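Local structure of Alpha/beta hydrolase fold protein (Sphaerobacter thermophilus, 3R0V) at residues 150-153 with 154-158; 173-176 with 177-181; 225-228 with 229-233. The protein is probably a hydrolase of the alpha/beta hydrolase fold, though its natural substrate is not established, and binds D-malate in the crystal. All blocks are in the same frame, centred on the assembly; numbering follows the deposited sequence.

Contact 1: residues 150-153 with 154-158; sequences AVTY and FMTEG. With MLT (D-malate), chain F.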
loop_
_atom_site.group_PDB
_atom_site.type_symbol
_atom_site.label_atom_id
_atom_site.label_comp_id
_atom_site.label_asym_id
_atom_site.label_seq_id
_atom_site.Cartn_x
_atom_site.Cartn_y
_atom_site.Cartn_z
ATOM N N ALA A 150 -15.187 -5.215 11.245
ATOM C CA ALA A 150 -14.159 -5.783 10.367
ATOM C C ALA A 150 -12.914 -4.898 10.316
ATOM O O ALA A 150 -11.793 -5.389 10.395
ATOM C CB ALA A 150 -14.710 -6.011 8.962
ATOM N N VAL A 151 -13.110 -3.589 10.211
ATOM C CA VAL A 151 -11.978 -2.666 10.243
ATOM C C VAL A 151 -11.250 -2.741 11.585
ATOM O O VAL A 151 -10.026 -2.806 11.619
ATOM C CB VAL A 151 -12.421 -1.214 9.978
ATOM C CG1 VAL A 151 -11.224 -0.267 10.092
ATOM C CG2 VAL A 151 -13.060 -1.102 8.592
ATOM N N THR A 152 -12.001 -2.728 12.684
ATOM C CA THR A 152 -11.406 -2.828 14.008
ATOM C C THR A 152 -10.589 -4.112 14.159
ATOM O O THR A 152 -9.492 -4.101 14.715
ATOM C CB THR A 152 -12.502 -2.786 15.072
ATOM O OG1 THR A 152 -13.179 -1.530 14.973
ATOM C CG2 THR A 152 -11.902 -2.924 16.469
ATOM N N TYR A 153 -11.125 -5.207 13.633
ATOM C CA TYR A 153 -10.472 -6.505 13.704
ATOM C C TYR A 153 -9.189 -6.495 12.880
ATOM O O TYR A 153 -8.143 -6.936 13.348
ATOM C CB TYR A 153 -11.428 -7.610 13.245
ATOM C CG TYR A 153 -10.878 -9.009 13.377
ATOM C CD1 TYR A 153 -10.695 -9.594 14.622
ATOM C CD2 TYR A 153 -10.569 -9.753 12.246
ATOM C CE1 TYR A 153 -10.201 -10.889 14.739
ATOM C CE2 TYR A 153 -10.084 -11.045 12.349
ATOM C CZ TYR A 153 -9.893 -11.599 13.594
ATOM O OH TYR A 153 -9.410 -12.880 13.710
ATOM N N PHE A 154 -9.274 -5.995 11.650
ATOM C CA PHE A 154 -8.071 -5.849 10.830
ATOM C C PHE A 154 -6.993 -5.042 11.567
ATOM O O PHE A 154 -5.831 -5.451 11.646
ATOM C CB PHE A 154 -8.403 -5.159 9.504
ATOM C CG PHE A 154 -7.199 -4.552 8.823
ATOM C CD1 PHE A 154 -6.252 -5.353 8.209
ATOM C CD2 PHE A 154 -7.009 -3.185 8.825
ATOM C CE1 PHE A 154 -5.147 -4.786 7.595
ATOM C CE2 PHE A 154 -5.900 -2.620 8.219
ATOM C CZ PHE A 154 -4.981 -3.418 7.610
HETATM N N MSE A 155 -7.370 -3.898 12.126
HETATM C CA MSE A 155 -6.374 -3.051 12.760
HETATM C C MSE A 155 -5.761 -3.658 14.002
HETATM O O MSE A 155 -4.553 -3.584 14.186
HETATM C CB MSE A 155 -6.955 -1.687 13.067
HETATM C CG MSE A 155 -7.310 -0.975 11.805
HETATM SE SE MSE A 155 -7.758 0.854 12.115
HETATM C CE MSE A 155 -7.957 1.362 10.239
ATOM N N THR A 156 -6.584 -4.264 14.851
ATOM C CA THR A 156 -6.087 -4.822 16.104
ATOM C C THR A 156 -5.431 -6.184 15.952
ATOM O O THR A 156 -4.395 -6.445 16.570
ATOM C CB THR A 156 -7.216 -4.943 17.145
ATOM O OG1 THR A 156 -8.289 -5.738 16.605
ATOM C CG2 THR A 156 -7.738 -3.566 17.537
ATOM N N GLU A 157 -6.035 -7.058 15.155
ATOM C CA GLU A 157 -5.549 -8.425 15.032
ATOM C C GLU A 157 -4.747 -8.654 13.757
ATOM O O GLU A 157 -3.854 -9.493 13.731
ATOM C CB GLU A 157 -6.708 -9.425 15.133
ATOM C CG GLU A 157 -7.466 -9.345 16.440
ATOM C CD GLU A 157 -6.568 -9.558 17.644
ATOM O OE1 GLU A 157 -5.575 -10.319 17.539
ATOM O OE2 GLU A 157 -6.859 -8.954 18.698
ATOM N N GLY A 158 -5.060 -7.906 12.705
ATOM C CA GLY A 158 -4.338 -8.053 11.453
ATOM C C GLY A 158 -2.990 -7.372 11.507
ATOM O O GLY A 158 -1.972 -7.964 11.134
HETATM C C1 MLT F . -1.869 -1.854 5.644
HETATM O O1 MLT F . -2.056 -1.474 4.443
HETATM O O2 MLT F . -1.119 -2.790 5.921
HETATM C C2 MLT F . -2.585 -1.100 6.731
HETATM O O3 MLT F . -3.131 0.096 6.212
HETATM C C3 MLT F . -1.644 -0.803 7.891
HETATM C C4 MLT F . -2.239 0.260 8.788
HETATM O O4 MLT F . -3.257 0.904 8.450
HETATM O O5 MLT F . -1.715 0.512 9.893
#

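Contact 2: residues 173-176 with 177-181; sequences PMWP and GMEAV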
loop_
_atom_site.group_PDB
_atom_site.type_symbol
_atom_site.label_atom_id
_atom_site.label_comp_id
_atom_site.label_asym_id
_atom_site.label_seq_id
_atom_site.Cartn_x
_atom_site.Cartn_y
_atom_site.Cartn_z
ATOM N N PRO A 173 -13.002 11.465 10.961
ATOM C CA PRO A 173 -13.720 11.544 9.685
ATOM C C PRO A 173 -13.337 10.438 8.696
ATOM O O PRO A 173 -14.130 10.151 7.806
ATOM C CB PRO A 173 -13.303 12.914 9.138
ATOM C CG PRO A 173 -12.988 13.721 10.361
ATOM C CD PRO A 173 -12.350 12.743 11.310
HETATM N N MSE A 174 -12.163 9.832 8.856
HETATM C CA MSE A 174 -11.702 8.752 7.976
HETATM C C MSE A 174 -12.542 7.473 8.059
HETATM O O MSE A 174 -12.565 6.664 7.120
HETATM C CB MSE A 174 -10.253 8.389 8.329
HETATM C CG MSE A 174 -10.051 8.070 9.824
HETATM SE SE MSE A 174 -8.372 7.169 10.270
HETATM C CE MSE A 174 -7.409 7.532 8.622
ATOM N N TRP A 175 -13.215 7.274 9.187
ATOM C CA TRP A 175 -13.782 5.963 9.485
ATOM C C TRP A 175 -14.878 5.501 8.513
ATOM O O TRP A 175 -14.828 4.369 8.041
ATOM C CB TRP A 175 -14.242 5.882 10.941
ATOM C CG TRP A 175 -14.554 4.483 11.400
ATOM C CD1 TRP A 175 -15.784 3.900 11.470
ATOM C CD2 TRP A 175 -13.616 3.504 11.863
ATOM N NE1 TRP A 175 -15.674 2.622 11.960
ATOM C CE2 TRP A 175 -14.353 2.351 12.205
ATOM C CE3 TRP A 175 -12.227 3.494 12.038
ATOM C CZ2 TRP A 175 -13.750 1.193 12.702
ATOM C CZ3 TRP A 175 -11.624 2.332 12.535
ATOM C CH2 TRP A 175 -12.397 1.204 12.873
ATOM N N PRO A 176 -15.871 6.360 8.202
ATOM C CA PRO A 176 -16.893 5.884 7.258
ATOM C C PRO A 176 -16.320 5.448 5.901
ATOM O O PRO A 176 -16.805 4.461 5.336
ATOM C CB PRO A 176 -17.813 7.098 7.091
ATOM C CG PRO A 176 -17.638 7.880 8.353
ATOM C CD PRO A 176 -16.196 7.692 8.749
ATOM N N GLY A 177 -15.298 6.145 5.408
ATOM C CA GLY A 177 -14.666 5.768 4.154
ATOM C C GLY A 177 -14.029 4.392 4.234
ATOM O O GLY A 177 -14.051 3.627 3.273
HETATM N N MSE A 178 -13.454 4.074 5.390
HETATM C CA MSE A 178 -12.845 2.770 5.590
HETATM C C MSE A 178 -13.910 1.683 5.641
HETATM O O MSE A 178 -13.773 0.623 5.014
HETATM C CB MSE A 178 -12.027 2.763 6.880
HETATM C CG MSE A 178 -10.803 3.644 6.827
HETATM SE SE MSE A 178 -9.883 3.648 8.556
HETATM C CE MSE A 178 -8.117 4.131 7.912
ATOM N N GLU A 179 -14.982 1.942 6.378
ATOM C CA GLU A 179 -16.084 0.992 6.415
ATOM C C GLU A 179 -16.613 0.716 5.013
ATOM O O GLU A 179 -16.927 -0.430 4.672
ATOM C CB GLU A 179 -17.226 1.508 7.296
ATOM C CG GLU A 179 -16.922 1.509 8.777
ATOM C CD GLU A 179 -18.037 2.132 9.604
ATOM O OE1 GLU A 179 -18.632 3.131 9.150
ATOM O OE2 GLU A 179 -18.307 1.634 10.715
ATOM N N ALA A 180 -16.716 1.765 4.201
ATOM C CA ALA A 180 -17.263 1.611 2.855
ATOM C C ALA A 180 -16.476 0.621 1.997
ATOM O O ALA A 180 -17.043 -0.039 1.121
ATOM C CB ALA A 180 -17.360 2.966 2.155
ATOM N N VAL A 181 -15.173 0.513 2.238
ATOM C CA VAL A 181 -14.348 -0.400 1.451
ATOM C C VAL A 181 -13.849 -1.595 2.265
ATOM O O VAL A 181 -12.927 -2.290 1.844
ATOM C CB VAL A 181 -13.158 0.319 0.759
ATOM C CG1 VAL A 181 -13.677 1.326 -0.267
ATOM C CG2 VAL A 181 -12.271 1.000 1.770
HETATM O O HOH W 1 -14.503 8.964 5.516
#

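Contact 3: residues 225-228 with 229-233; sequences AQEL and ADTIP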
loop_
_atom_site.group_PDB
_atom_site.type_symbol
_atom_site.label_atom_id
_atom_site.label_comp_id
_atom_site.label_asym_id
_atom_site.label_seq_id
_atom_site.Cartn_x
_atom_site.Cartn_y
_atom_site.Cartn_z
ATOM N N ALA A 225 11.623 -3.456 7.653
ATOM C CA ALA A 225 12.215 -2.480 6.754
ATOM C C ALA A 225 13.707 -2.732 6.584
ATOM O O ALA A 225 14.239 -2.723 5.468
ATOM C CB ALA A 225 11.952 -1.068 7.252
ATOM N N GLN A 226 14.386 -2.984 7.694
ATOM C CA GLN A 226 15.813 -3.267 7.662
ATOM C C GLN A 226 16.088 -4.488 6.798
ATOM O O GLN A 226 17.026 -4.513 6.001
ATOM C CB GLN A 226 16.339 -3.505 9.084
ATOM C CG GLN A 226 17.870 -3.471 9.188
ATOM C CD GLN A 226 18.541 -4.803 8.863
ATOM O OE1 GLN A 226 19.727 -4.837 8.523
ATOM N NE2 GLN A 226 17.794 -5.904 8.981
ATOM N N GLU A 227 15.281 -5.527 6.980
ATOM C CA GLU A 227 15.522 -6.761 6.250
ATOM C C GLU A 227 15.264 -6.561 4.757
ATOM O O GLU A 227 16.038 -7.029 3.932
ATOM C CB GLU A 227 14.684 -7.923 6.766
ATOM C CG GLU A 227 14.933 -9.194 5.942
ATOM C CD GLU A 227 14.360 -10.464 6.563
ATOM O OE1 GLU A 227 14.414 -10.618 7.804
ATOM O OE2 GLU A 227 13.865 -11.320 5.794
ATOM N N LEU A 228 14.184 -5.871 4.404
ATOM C CA LEU A 228 13.895 -5.630 2.988
ATOM C C LEU A 228 15.017 -4.830 2.337
ATOM O O LEU A 228 15.408 -5.112 1.200
ATOM C CB LEU A 228 12.579 -4.887 2.813
ATOM C CG LEU A 228 11.337 -5.749 3.023
ATOM C CD1 LEU A 228 10.090 -4.891 3.133
ATOM C CD2 LEU A 228 11.193 -6.740 1.881
ATOM N N ALA A 229 15.537 -3.831 3.044
ATOM C CA ALA A 229 16.588 -2.987 2.469
ATOM C C ALA A 229 17.913 -3.728 2.347
ATOM O O ALA A 229 18.821 -3.268 1.650
ATOM C CB ALA A 229 16.754 -1.708 3.281
ATOM N N ASP A 230 18.020 -4.871 3.014
ATOM C CA ASP A 230 19.195 -5.725 2.881
ATOM C C ASP A 230 18.982 -6.756 1.763
ATOM O O ASP A 230 19.892 -7.046 0.977
ATOM C CB ASP A 230 19.497 -6.414 4.219
ATOM C CG ASP A 230 20.801 -7.194 4.201
ATOM O OD1 ASP A 230 21.877 -6.560 4.232
ATOM O OD2 ASP A 230 20.753 -8.440 4.172
ATOM N N THR A 231 17.773 -7.305 1.691
ATOM C CA THR A 231 17.450 -8.336 0.711
ATOM C C THR A 231 17.441 -7.801 -0.716
ATOM O O THR A 231 17.922 -8.453 -1.651
ATOM C CB THR A 231 16.084 -8.972 1.056
ATOM O OG1 THR A 231 16.225 -9.724 2.267
ATOM C CG2 THR A 231 15.601 -9.892 -0.054
ATOM N N ILE A 232 16.900 -6.607 -0.893
ATOM C CA ILE A 232 16.828 -6.000 -2.212
ATOM C C ILE A 232 18.177 -5.355 -2.483
ATOM O O ILE A 232 18.624 -4.501 -1.720
ATOM C CB ILE A 232 15.684 -4.978 -2.276
ATOM C CG1 ILE A 232 14.353 -5.688 -2.010
ATOM C CG2 ILE A 232 15.675 -4.280 -3.626
ATOM C CD1 ILE A 232 13.177 -4.761 -1.810
ATOM N N PRO A 233 18.850 -5.782 -3.561
ATOM C CA PRO A 233 20.264 -5.406 -3.659
ATOM C C PRO A 233 20.540 -3.913 -3.764
ATOM O O PRO A 233 21.519 -3.432 -3.192
ATOM C CB PRO A 233 20.751 -6.156 -4.910
ATOM C CG PRO A 233 19.530 -6.547 -5.645
ATOM C CD PRO A 233 18.455 -6.740 -4.604
HETATM O O HOH W 2 14.088 -11.012 3.077
#

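Contact 1: residues 150-153 with 154-158
The carbonyls of residues 150-153 receive the N-H groups of 154-157 in ordinary i to i+4 helical bonds, but at the end the turn widens: Y153 O takes E157 N at 2.8 Å and also G158 N, at 3.3 Å from Y153 O, giving a pi-type turn. Glycine suits that last place, because a CB there would run into F154 O. T152 O is gripped twice as well. T156 OG1 reaches T152 O at 2.8 Å and T156 N reaches T152 O at 2.9 Å, the two donors coming from opposite faces of the carbonyl plane. A chi1 of 56° places OG1 between the backbone N and the carbonyl carbon, from where the hydroxyl bonds back to this acceptor one turn earlier. The hydroxyl of T152 likewise turns back, to G148 O. One turn along, the Y153 ring carries the aliphatic part of E157: CB stands over one face, 4.1 Å from the ring centroid and offset toward the rim, a CH-pi contact. This helix, 147-158, belongs to the helical cap inserted between strands 111-117 and 209-213 of the alpha/beta hydrolase fold, and two of its residues, F154 and M155, line the malate pocket. With CG anti to the backbone N (chi1 160°), the F154 ring extends away from the helix, and its CZ meets malate C2 at 3.4 Å, the ligand lying at the ring edge, near its plane. A flat apolar group suits a pocket wall; malate is hydrogen-bonded by the backbone N atoms of A32 and S96, consistent with the oxyanion hole of this fold. Selenomethionine M155 lies alongside V151, pointing the same way; in the conformer given, one of two, its CE lies 3.7 Å from V151 CG1.

Contact 2: residues 173-176 with 177-181
The indole of W175 meets the carboxylate of E179 at its pyrrole edge, where OE2 lies near the ring plane, while the selenium of selenomethionine M178 approaches the benzene half obliquely. At the edge, W175 NE1 gives a weak hydrogen bond to E179 OE2, 3.1 Å long but bent to 127° at the hydrogen. The carboxylate plane is turned 57° from the ring. E179 gets there by an extended chain whose CG passes W175 NE1; a leucine in its place would probably leave the indole N-H without this weak acceptor. M178 SE stands 5.1 Å from the centroid of the six-membered ring of W175, a Met-aromatic contact, and its nearest ring atom is W175 CE3. These are i to i+3 and i to i+4 neighbours on the short cap helix 175-180, which packs W175 against V151 and T152 of helix 147-158 and also against M169 and Q170 of helix 163-170. An aromatic of this size suits the joint because its broad apolar surface meets both neighbouring helices, while its one N-H is turned to E179. On the side toward M169, the terminal methyls of selenomethionines M174 and M178 close to 3.5 Å, CE to CE; M174 arrives by a chain bent at chi3, near 16°, an unusually eclipsed torsion. P176, in the first turn, needs no N-H. At the start of the helix a water accepts from G177 N at 2.9 Å and donates to P173 O, bridging two atoms that lie too far apart to bond directly.

Contact 3: residues 225-228 with 229-233
E227 and T231, one helical turn apart, lie side by side and point the same way, with E227 CG 3.9 Å from T231 OG1. E227 keeps CG anti to the backbone N (chi1 178°) and an extended chain, which carries its carboxylate outward alongside the threonine; a water closes the gap, donating to E227 OE2 at 2.7 Å and lying 2.6 Å from T231 OG1. The same hydroxyl is 3.2 Å from E227 O, though which acceptor receives its proton is unsettled. E227 O also takes two backbone donors: T231 N meets it nearly head-on at 2.8 Å, whereas D230 N comes from above the carbonyl plane, as the last turn tightens. L228 O then accepts I232 N, the first residue to leave helical geometry. The apolar residues turn from this polar edge: A225 and A229, small enough to let the helix lie close, rest on Y237, and L228 packs on P119, I197 and F202. Helix 219-231 is the crossover of the beta-alpha-beta unit joining strands 209-213 and 235-239. Backbone bonds thus carry the helix end, while the carboxylate of E227 and the hydroxyl of T231 meet through a water and probably depend on it for their link.

Overall arrangement
Contacts 1 and 2 belong together: both are turns of cap helices, and they touch where V151 and T152 meet W175 and, in the M155 conformer given, where M155 meets M178. Contact 1 is partly buried and reaches the malate through F154; contact 2 is a surface contact whose one buried touching residue is W175. Contact 3, partly buried like contact 1, stands apart, its centre about 27 Å and 33 Å from those of contacts 1 and 2, on a helix packed against the central sheet. The cap contacts rely on aromatic rings and selenomethionines that join helices, whereas contact 3 sets small alanines toward the sheet and a water-bridged glutamate-threonine pair on another side of the helix.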